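Local coordinates for protein ribonucleotide monophosphatase NagD (Escherichia coli, PDB 2C4N) that dephosphorylates nucleotides, and probably a broad range of other phosphate compounds, as a magnesium-dependent phosphatase of the HAD superfamily, at residues Y122-D125 against M126-A130; A76-L79 against R80-G84. All blocks are in the same frame, centred on the assembly; numbering follows the deposited sequence.

How the interactions relate
Interactions 1 and 2 occupy opposite kinds of helix end in the cap domain built round the parallel sheet of strands 86-90, 105-116, 139-142 and 172-173. Interaction 2 comes first in the chain, where helix 71-80 ends and the loop heads for strand 86-90; interaction 1 starts helix 124-135. Their centres are 24 Å apart and their nearest atoms about 14 Å, so they do not touch. The sheet connects them: Leu79 packs on strand 105-116, Gln82 hydrogen-bonds Arg139 at the start of strand 139-142, and Met126 rests on Tyr88 and Val90. Both lie away from the magnesium site of Asp9, Asp11 and Asp201.

Interaction 1 of 2, residues Y122-D125 against M126-A130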
ATOM      1  N   TYR A 122      -2.188 -25.607   3.689  1.00 19.81           N
ATOM      2  CA  TYR A 122      -1.271 -24.584   3.183  1.00 18.11           C
ATOM      3  C   TYR A 122       0.000 -24.581   4.026  1.00 18.08           C
ATOM      4  O   TYR A 122      -0.067 -24.576   5.259  1.00 17.02           O
ATOM      5  CB  TYR A 122      -1.924 -23.203   3.268  1.00 20.03           C
ATOM      6  CG  TYR A 122      -1.094 -22.066   2.699  1.00 20.07           C
ATOM      7  CD1 TYR A 122      -0.878 -21.951   1.329  1.00 21.41           C
ATOM      8  CD2 TYR A 122      -0.570 -21.076   3.529  1.00 21.11           C
ATOM      9  CE1 TYR A 122      -0.160 -20.870   0.794  1.00 21.98           C
ATOM     10  CE2 TYR A 122       0.146 -19.994   3.006  1.00 20.84           C
ATOM     11  CZ  TYR A 122       0.344 -19.899   1.640  1.00 21.49           C
ATOM     12  OH  TYR A 122       1.042 -18.832   1.122  1.00 21.97           O
ATOM     13  N   ASN A 123       1.156 -24.577   3.367  1.00 20.71           N
ATOM     14  CA  ASN A 123       2.420 -24.565   4.091  1.00 20.51           C
ATOM     15  C   ASN A 123       3.539 -23.863   3.336  1.00 20.57           C
ATOM     16  O   ASN A 123       3.354 -23.379   2.218  1.00 19.14           O
ATOM     17  CB  ASN A 123       2.854 -25.999   4.446  1.00 20.16           C
ATOM     18  CG  ASN A 123       3.066 -26.871   3.223  1.00 23.50           C
ATOM     19  OD1 ASN A 123       3.335 -26.378   2.130  1.00 29.18           O
ATOM     20  ND2 ASN A 123       2.960 -28.183   3.410  1.00 20.51           N
ATOM     21  N   TRP A 124       4.701 -23.821   3.975  1.00 18.56           N
ATOM     22  CA  TRP A 124       5.906 -23.201   3.441  1.00 19.77           C
ATOM     23  C   TRP A 124       6.228 -23.687   2.027  1.00 19.11           C
ATOM     24  O   TRP A 124       6.578 -22.897   1.151  1.00 18.14           O
ATOM     25  CB  TRP A 124       7.073 -23.521   4.382  1.00 22.41           C
ATOM     26  CG  TRP A 124       8.308 -22.700   4.174  1.00 24.29           C
ATOM     27  CD1 TRP A 124       8.648 -21.550   4.826  1.00 24.78           C
ATOM     28  CD2 TRP A 124       9.394 -22.995   3.287  1.00 25.89           C
ATOM     29  NE1 TRP A 124       9.879 -21.112   4.403  1.00 27.18           N
ATOM     30  CE2 TRP A 124      10.357 -21.978   3.453  1.00 27.08           C
ATOM     31  CE3 TRP A 124       9.642 -24.016   2.361  1.00 27.96           C
ATOM     32  CZ2 TRP A 124      11.561 -21.959   2.734  1.00 28.73           C
ATOM     33  CZ3 TRP A 124      10.838 -23.997   1.645  1.00 27.92           C
ATOM     34  CH2 TRP A 124      11.779 -22.972   1.833  1.00 28.58           C
ATOM     35  N   ASP A 125       6.114 -24.992   1.810  1.00 20.27           N
ATOM     36  CA  ASP A 125       6.402 -25.562   0.496  1.00 21.64           C
ATOM     37  C   ASP A 125       5.475 -25.042  -0.601  1.00 19.68           C
ATOM     38  O   ASP A 125       5.926 -24.719  -1.697  1.00 20.55           O
ATOM     39  CB  ASP A 125       6.339 -27.091   0.554  1.00 34.04           C
ATOM     40  CG  ASP A 125       7.452 -27.685   1.396  1.00 39.81           C
ATOM     41  OD1 ASP A 125       8.634 -27.409   1.100  1.00 42.17           O
ATOM     42  OD2 ASP A 125       7.144 -28.433   2.349  1.00 44.89           O
ATOM     43  N   MET A 126       4.184 -24.965  -0.310  1.00 18.63           N
ATOM     44  CA  MET A 126       3.214 -24.467  -1.282  1.00 18.10           C
ATOM     45  C   MET A 126       3.472 -23.000  -1.593  1.00 18.10           C
ATOM     46  O   MET A 126       3.431 -22.585  -2.746  1.00 16.72           O
ATOM     47  CB  MET A 126       1.791 -24.629  -0.747  1.00 18.70           C
ATOM     48  CG  MET A 126       1.302 -26.064  -0.681  1.00 21.04           C
ATOM     49  SD  MET A 126      -0.432 -26.120  -0.207  1.00 23.88           S
ATOM     50  CE  MET A 126      -0.514 -27.702   0.629  1.00 23.79           C
ATOM     51  N   MET A 127       3.734 -22.212  -0.556  1.00 17.96           N
ATOM     52  CA  MET A 127       4.003 -20.790  -0.751  1.00 18.47           C
ATOM     53  C   MET A 127       5.237 -20.636  -1.631  1.00 17.20           C
ATOM     54  O   MET A 127       5.270 -19.810  -2.541  1.00 15.59           O
ATOM     55  CB  MET A 127       4.249 -20.099   0.595  1.00 17.10           C
ATOM     56  CG  MET A 127       4.340 -18.585   0.495  1.00 18.27           C
ATOM     57  SD  MET A 127       4.963 -17.767   1.978  1.00 20.09           S
ATOM     58  CE  MET A 127       3.733 -18.215   3.184  1.00 18.39           C
ATOM     59  N   HIS A 128       6.249 -21.450  -1.348  1.00 17.87           N
ATOM     60  CA  HIS A 128       7.501 -21.434  -2.092  1.00 18.19           C
ATOM     61  C   HIS A 128       7.281 -21.741  -3.571  1.00 17.96           C
ATOM     62  O   HIS A 128       7.674 -20.967  -4.440  1.00 16.77           O
ATOM     63  CB  HIS A 128       8.473 -22.458  -1.490  1.00 21.44           C
ATOM     64  CG  HIS A 128       9.730 -22.643  -2.282  1.00 23.45           C
ATOM     65  ND1 HIS A 128      10.358 -23.865  -2.401  1.00 26.81           N
ATOM     66  CD2 HIS A 128      10.481 -21.765  -2.986  1.00 24.22           C
ATOM     67  CE1 HIS A 128      11.439 -23.732  -3.148  1.00 25.30           C
ATOM     68  NE2 HIS A 128      11.537 -22.467  -3.515  1.00 25.95           N
ATOM     69  N   LYS A 129       6.655 -22.878  -3.856  1.00 19.86           N
ATOM     70  CA  LYS A 129       6.406 -23.269  -5.239  1.00 19.89           C
ATOM     71  C   LYS A 129       5.533 -22.273  -5.981  1.00 18.62           C
ATOM     72  O   LYS A 129       5.831 -21.907  -7.117  1.00 18.11           O
ATOM     73  CB  LYS A 129       5.760 -24.653  -5.303  1.00 26.42           C
ATOM     74  CG  LYS A 129       6.648 -25.792  -4.831  1.00 29.28           C
ATOM     75  CD  LYS A 129       6.003 -27.124  -5.190  1.00 34.44           C
ATOM     76  CE  LYS A 129       6.690 -28.298  -4.521  1.00 38.07           C
ATOM     77  NZ  LYS A 129       5.996 -29.577  -4.860  1.00 42.25           N
ATOM     78  N   ALA A 130       4.451 -21.839  -5.346  1.00 16.52           N
ATOM     79  CA  ALA A 130       3.551 -20.877  -5.973  1.00 17.33           C
ATOM     80  C   ALA A 130       4.305 -19.594  -6.303  1.00 17.12           C
ATOM     81  O   ALA A 130       4.180 -19.054  -7.398  1.00 16.21           O
ATOM     82  CB  ALA A 130       2.370 -20.574  -5.041  1.00 13.81           C
TER
HETATM   83  O   HOH W   1       9.495 -26.148  -1.456  1.00 40.76           O
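The rings of Trp124 and His128 meet obliquely at the start of helix 124-135, the helix of the beta-alpha-beta unit between strands 105-116 and 139-142. Their centroids are 5.4 Å apart with the planes turned 44° to each other, and Trp124 CZ3 makes the nearest side-chain approach to His128 ND1. An oxygen lies level with each ring at its rim: OD1 of Asp125 beside the indole, a water beside the imidazole. That water donates to Asp125 OD1 and lies 2.6 Å from His128 ND1, bridging carboxylate and imidazole. His128 also packs edge-to-face with Tyr153 of the second subunit, so this turn lines a subunit contact.

Asn123 is the N-cap. Its CG is wedged between the backbone N and the carbonyl carbon (chi1 61°), which brings OD1 over the helix end to accept from Met126 N at 2.9 Å in a nearly straight bond. Asn123 O takes Met127 N, so the residue grips the first turn with both its side chain and its backbone. An alanine here would remove OD1, and Met126 N would probably lose its capping acceptor, leaving the start of the helix less firmly held.

Met126 crosses Asn123 at about a right angle, its CG 3.5 Å from Asn123 OD1; the extended chain then carries SD back to within 3.8 Å of Tyr122 CA. Met127, the next residue, reaches the phenol end of the Tyr122 ring, where its CE lies 4.0 Å from Tyr122 CE2. The bend at the end of the methionine (chi3 -62°) turns that methyl back toward the phenol, and CG and CE of Met127 are each 3.4 Å from Tyr122 OH.

Interaction 2 of 2, residues A76-L79 against R80-G84; sequences ADFL and RRQEG
At the C-terminal end of helix 71-80, Gln82 folds back from the loop onto Phe78. Its CG stands anti to the carbonyl carbon, and a bend at chi2 (-52°) turns the amide back so that NE2 gives a hydrogen bond to Phe78 O at 3.0 Å, with the acceptor lying in the amide plane. The same NE2 sits 4.1 Å above the centre of one face of the Phe78 ring, ring and amide planes being 25° apart. Gln82 OE1 hydrogen-bonds Arg139, so both ends of the amide are held. The backbone closes the turn as well, Gln82 N donating to Leu79 O.

This helix end packs against the cap-domain sheet, with Leu79 on Phe113 and Ile115 of strand 105-116, while the ring of Phe78 meets Phe211 of the third subunit.

Earlier on the helix, the side chains of Asp77 and Arg80 run alongside each other in one direction and form a salt bridge of 3.0 Å between Asp77 OD1 and Arg80 NH1. Carboxylate and guanidinium are skewed by 48°, and a single oxygen carries the bridge; the other, OD2, is hydrogen-bonded to Tyr69 OH. NH1 of Arg80 also passes 3.9 Å from Ala76 CB.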
ATOM      1  N   ALA A  76     -13.318 -22.159 -12.302  1.00 18.22           N
ATOM      2  CA  ALA A  76     -13.248 -23.229 -13.293  1.00 19.27           C
ATOM      3  C   ALA A  76     -13.828 -22.724 -14.612  1.00 19.71           C
ATOM      4  O   ALA A  76     -13.274 -22.980 -15.676  1.00 20.29           O
ATOM      5  CB  ALA A  76     -14.028 -24.462 -12.808  1.00 16.78           C
ATOM      6  N   ASP A  77     -14.942 -21.998 -14.535  1.00 18.05           N
ATOM      7  CA  ASP A  77     -15.579 -21.458 -15.732  1.00 18.21           C
ATOM      8  C   ASP A  77     -14.664 -20.459 -16.419  1.00 19.28           C
ATOM      9  O   ASP A  77     -14.631 -20.376 -17.644  1.00 19.26           O
ATOM     10  CB  ASP A  77     -16.908 -20.777 -15.392  1.00 23.42           C
ATOM     11  CG  ASP A  77     -18.034 -21.769 -15.160  1.00 25.61           C
ATOM     12  OD1 ASP A  77     -17.939 -22.903 -15.674  1.00 27.46           O
ATOM     13  OD2 ASP A  77     -19.022 -21.411 -14.486  1.00 27.13           O
ATOM     14  N   PHE A  78     -13.925 -19.697 -15.620  1.00 19.73           N
ATOM     15  CA  PHE A  78     -12.989 -18.713 -16.145  1.00 21.81           C
ATOM     16  C   PHE A  78     -11.860 -19.412 -16.905  1.00 21.73           C
ATOM     17  O   PHE A  78     -11.510 -19.024 -18.017  1.00 21.96           O
ATOM     18  CB  PHE A  78     -12.425 -17.887 -14.983  1.00 28.99           C
ATOM     19  CG  PHE A  78     -11.282 -16.983 -15.362  1.00 32.24           C
ATOM     20  CD1 PHE A  78      -9.986 -17.484 -15.483  1.00 34.26           C
ATOM     21  CD2 PHE A  78     -11.498 -15.627 -15.595  1.00 36.99           C
ATOM     22  CE1 PHE A  78      -8.924 -16.650 -15.828  1.00 34.40           C
ATOM     23  CE2 PHE A  78     -10.440 -14.786 -15.941  1.00 36.48           C
ATOM     24  CZ  PHE A  78      -9.151 -15.298 -16.059  1.00 35.79           C
ATOM     25  N   LEU A  79     -11.310 -20.455 -16.298  1.00 21.29           N
ATOM     26  CA  LEU A  79     -10.200 -21.203 -16.881  1.00 23.50           C
ATOM     27  C   LEU A  79     -10.581 -22.092 -18.064  1.00 26.50           C
ATOM     28  O   LEU A  79      -9.746 -22.388 -18.924  1.00 23.48           O
ATOM     29  CB  LEU A  79      -9.532 -22.035 -15.786  1.00 21.60           C
ATOM     30  CG  LEU A  79      -8.888 -21.173 -14.689  1.00 22.83           C
ATOM     31  CD1 LEU A  79      -8.421 -22.034 -13.534  1.00 22.71           C
ATOM     32  CD2 LEU A  79      -7.731 -20.398 -15.289  1.00 22.88           C
ATOM     33  N   ARG A  80     -11.835 -22.525 -18.101  1.00 30.76           N
ATOM     34  CA  ARG A  80     -12.316 -23.362 -19.193  1.00 36.56           C
ATOM     35  C   ARG A  80     -12.065 -22.667 -20.518  1.00 39.84           C
ATOM     36  O   ARG A  80     -11.629 -23.289 -21.483  1.00 40.67           O
ATOM     37  CB  ARG A  80     -13.818 -23.615 -19.061  1.00 44.01           C
ATOM     38  CG  ARG A  80     -14.199 -24.921 -18.407  1.00 45.80           C
ATOM     39  CD  ARG A  80     -15.685 -25.198 -18.603  1.00 48.41           C
ATOM     40  NE  ARG A  80     -16.096 -26.420 -17.922  1.00 50.37           N
ATOM     41  CZ  ARG A  80     -16.392 -26.498 -16.630  1.00 50.63           C
ATOM     42  NH1 ARG A  80     -16.339 -25.417 -15.863  1.00 49.38           N
ATOM     43  NH2 ARG A  80     -16.730 -27.667 -16.107  1.00 52.65           N
ATOM     44  N   ARG A  81     -12.342 -21.367 -20.545  1.00 55.86           N
ATOM     45  CA  ARG A  81     -12.187 -20.565 -21.752  1.00 60.37           C
ATOM     46  C   ARG A  81     -10.753 -20.124 -22.008  1.00 61.37           C
ATOM     47  O   ARG A  81     -10.505 -19.312 -22.898  1.00 61.08           O
ATOM     48  CB  ARG A  81     -13.073 -19.315 -21.675  1.00 62.71           C
ATOM     49  CG  ARG A  81     -14.152 -19.336 -20.589  1.00 70.65           C
ATOM     50  CD  ARG A  81     -15.550 -19.187 -21.189  1.00 79.46           C
ATOM     51  NE  ARG A  81     -16.524 -18.626 -20.250  1.00 88.59           N
ATOM     52  CZ  ARG A  81     -16.613 -17.334 -19.945  1.00 93.52           C
ATOM     53  NH1 ARG A  81     -15.786 -16.462 -20.503  1.00 96.63           N
ATOM     54  NH2 ARG A  81     -17.538 -16.909 -19.093  1.00 97.21           N
ATOM     55  N   GLN A  82      -9.808 -20.646 -21.236  1.00 43.80           N
ATOM     56  CA  GLN A  82      -8.418 -20.250 -21.417  1.00 43.35           C
ATOM     57  C   GLN A  82      -7.574 -21.308 -22.108  1.00 42.77           C
ATOM     58  O   GLN A  82      -7.884 -22.496 -22.067  1.00 40.89           O
ATOM     59  CB  GLN A  82      -7.770 -19.914 -20.070  1.00 49.39           C
ATOM     60  CG  GLN A  82      -8.505 -18.881 -19.224  1.00 49.37           C
ATOM     61  CD  GLN A  82      -8.830 -17.603 -19.972  1.00 49.07           C
ATOM     62  OE1 GLN A  82      -8.003 -17.074 -20.710  1.00 49.02           O
ATOM     63  NE2 GLN A  82     -10.042 -17.092 -19.770  1.00 49.49           N
ATOM     64  N   GLU A  83      -6.507 -20.850 -22.750  1.00 44.31           N
ATOM     65  CA  GLU A  83      -5.571 -21.728 -23.429  1.00 42.24           C
ATOM     66  C   GLU A  83      -4.630 -22.192 -22.327  1.00 39.33           C
ATOM     67  O   GLU A  83      -4.298 -21.418 -21.431  1.00 39.14           O
ATOM     68  CB  GLU A  83      -4.810 -20.941 -24.493  1.00 63.71           C
ATOM     69  CG  GLU A  83      -3.516 -21.571 -24.956  1.00 70.03           C
ATOM     70  CD  GLU A  83      -2.837 -20.735 -26.018  1.00 73.51           C
ATOM     71  OE1 GLU A  83      -3.441 -20.555 -27.098  1.00 75.10           O
ATOM     72  OE2 GLU A  83      -1.711 -20.254 -25.772  1.00 74.67           O
ATOM     73  N   GLY A  84      -4.199 -23.446 -22.392  1.00 40.40           N
ATOM     74  CA  GLY A  84      -3.321 -23.964 -21.363  1.00 35.51           C
ATOM     75  C   GLY A  84      -4.199 -24.710 -20.381  1.00 33.50           C
ATOM     76  O   GLY A  84      -5.235 -24.197 -19.958  1.00 33.76           O
TER